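PDB 4ZY8: protein LST4 from Kluyveromyces lactis, which is probably involved in extracellular amino acid uptake and required for protein trafficking from the Golgi to the plasma membrane, represented here by its longin domain. Local coordinates for residues I45-N48 / E49-Y53. Residues are numbered along the deposited sequence; the frame is centred on the assembly and turned at random.
Sequences IPLN and ELKDY
Ile45, just ahead of helix 47-55, reaches forward over its first turn and meets Leu50 and Glu49 with different branches. Its CG2 packs tightly on Leu50 CD1, at 3.5 Å. The other branch is fully extended (chi1 177°), which carries CD1 out to the Glu49 carboxylate carbon CD, 3.4 Å away, the two side chains crossing at about a right angle; the same methyl lies at the edge of the Tyr53 ring, 4.3 Å from CE2. The extended side chain of Glu49 runs back toward the helix start and puts OE1 3.2 Å from Pro46 CG.

Pro46 suits the N-cap: proline lacks an N-H, which costs nothing ahead of the first turn, where no helical acceptor awaits one. Its ring holds phi, and its carbonyl accepts a bond from Leu50 N at 3.3 Å; Glu49 N adds a weak one. Lys51 N to Leu47 O follows, at 3.2 Å and nearly straight (164°). Lys51 bends at chi2 and again at chi4, which places NZ 3.7 Å from Leu47 CD2.

Leucine and isoleucine suit the side facing the antiparallel sheet, where Leu50 rests on Ile14 and Ile45 on Val74. The acidic Glu49 near the helix N-terminus would probably be favoured by the helix dipole; this longin-domain helix start thus combines apolar anchoring to the sheet with what is probably a favourable electrostatic placement.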
loop_
_atom_site.group_PDB
_atom_site.type_symbol
_atom_site.label_atom_id
_atom_site.label_comp_id
_atom_site.label_asym_id
_atom_site.label_seq_id
_atom_site.Cartn_x
_atom_site.Cartn_y
_atom_site.Cartn_z
ATOM N N ILE A 45 8.090 2.293 12.744
ATOM C CA ILE A 45 8.862 3.335 12.109
ATOM C C ILE A 45 8.030 4.584 11.895
ATOM O O ILE A 45 6.848 4.501 11.672
ATOM C CB ILE A 45 9.387 2.863 10.781
ATOM C CG1 ILE A 45 10.135 3.955 10.078
ATOM C CG2 ILE A 45 8.245 2.490 9.899
ATOM C CD1 ILE A 45 10.653 3.504 8.751
ATOM N N PRO A 46 8.683 5.736 12.014
ATOM C CA PRO A 46 8.009 7.036 11.965
ATOM C C PRO A 46 7.190 7.226 10.698
ATOM O O PRO A 46 7.577 6.756 9.627
ATOM C CB PRO A 46 9.172 8.030 11.991
ATOM C CG PRO A 46 10.307 7.286 11.375
ATOM C CD PRO A 46 10.136 5.856 11.800
ATOM N N LEU A 47 6.065 7.918 10.828
ATOM C CA LEU A 47 5.229 8.204 9.711
ATOM C C LEU A 47 5.825 9.135 8.716
ATOM O O LEU A 47 5.489 9.080 7.578
ATOM C CB LEU A 47 3.932 8.771 10.204
ATOM C CG LEU A 47 2.856 8.739 9.157
ATOM C CD1 LEU A 47 2.221 7.367 9.093
ATOM C CD2 LEU A 47 1.823 9.781 9.515
ATOM N N ASN A 48 6.713 10.004 9.137
ATOM C CA ASN A 48 7.314 10.946 8.211
ATOM C C ASN A 48 8.387 10.324 7.351
ATOM O O ASN A 48 8.645 10.767 6.263
ATOM C CB ASN A 48 7.890 12.123 8.963
ATOM C CG ASN A 48 6.873 13.191 9.226
ATOM O OD1 ASN A 48 6.214 13.664 8.327
ATOM N ND2 ASN A 48 6.746 13.572 10.471
ATOM N N GLU A 49 9.021 9.298 7.869
ATOM C CA GLU A 49 10.026 8.562 7.122
ATOM C C GLU A 49 9.309 7.704 6.081
ATOM O O GLU A 49 9.804 7.536 4.968
ATOM C CB GLU A 49 10.896 7.720 8.054
ATOM C CG GLU A 49 11.973 6.905 7.360
ATOM C CD GLU A 49 12.835 6.137 8.354
ATOM O OE1 GLU A 49 12.761 6.456 9.559
ATOM O OE2 GLU A 49 13.582 5.223 7.936
ATOM N N LEU A 50 8.142 7.169 6.440
ATOM C CA LEU A 50 7.378 6.349 5.496
ATOM C C LEU A 50 6.817 7.157 4.338
ATOM O O LEU A 50 6.930 6.717 3.203
ATOM C CB LEU A 50 6.256 5.599 6.216
ATOM C CG LEU A 50 6.821 4.412 7.000
ATOM C CD1 LEU A 50 5.764 3.747 7.827
ATOM C CD2 LEU A 50 7.433 3.394 6.045
ATOM N N LYS A 51 6.262 8.343 4.607
ATOM C CA LYS A 51 5.745 9.216 3.543
ATOM C C LYS A 51 6.804 9.449 2.483
ATOM O O LYS A 51 6.510 9.528 1.292
ATOM C CB LYS A 51 5.292 10.574 4.094
ATOM C CG LYS A 51 4.123 10.522 5.071
ATOM C CD LYS A 51 2.791 10.651 4.360
ATOM C CE LYS A 51 1.678 10.959 5.353
ATOM N NZ LYS A 51 2.175 11.844 6.441
ATOM N N ASP A 52 8.045 9.553 2.939
ATOM C CA ASP A 52 9.183 9.789 2.065
ATOM C C ASP A 52 9.520 8.527 1.246
ATOM O O ASP A 52 9.771 8.610 0.048
ATOM C CB ASP A 52 10.375 10.275 2.896
ATOM C CG ASP A 52 11.560 10.679 2.043
ATOM O OD1 ASP A 52 11.410 11.628 1.244
ATOM O OD2 ASP A 52 12.654 10.097 2.214
ATOM N N TYR A 53 9.500 7.361 1.884
ATOM C CA TYR A 53 9.716 6.111 1.155
ATOM C C TYR A 53 8.595 5.809 0.164
ATOM O O TYR A 53 8.841 5.278 -0.911
ATOM C CB TYR A 53 9.863 4.940 2.123
ATOM C CG TYR A 53 11.151 4.921 2.910
ATOM C CD1 TYR A 53 12.320 5.437 2.377
ATOM C CD2 TYR A 53 11.201 4.370 4.178
ATOM C CE1 TYR A 53 13.503 5.407 3.088
ATOM C CE2 TYR A 53 12.373 4.339 4.897
ATOM C CZ TYR A 53 13.523 4.854 4.349
ATOM O OH TYR A 53 14.697 4.818 5.071
#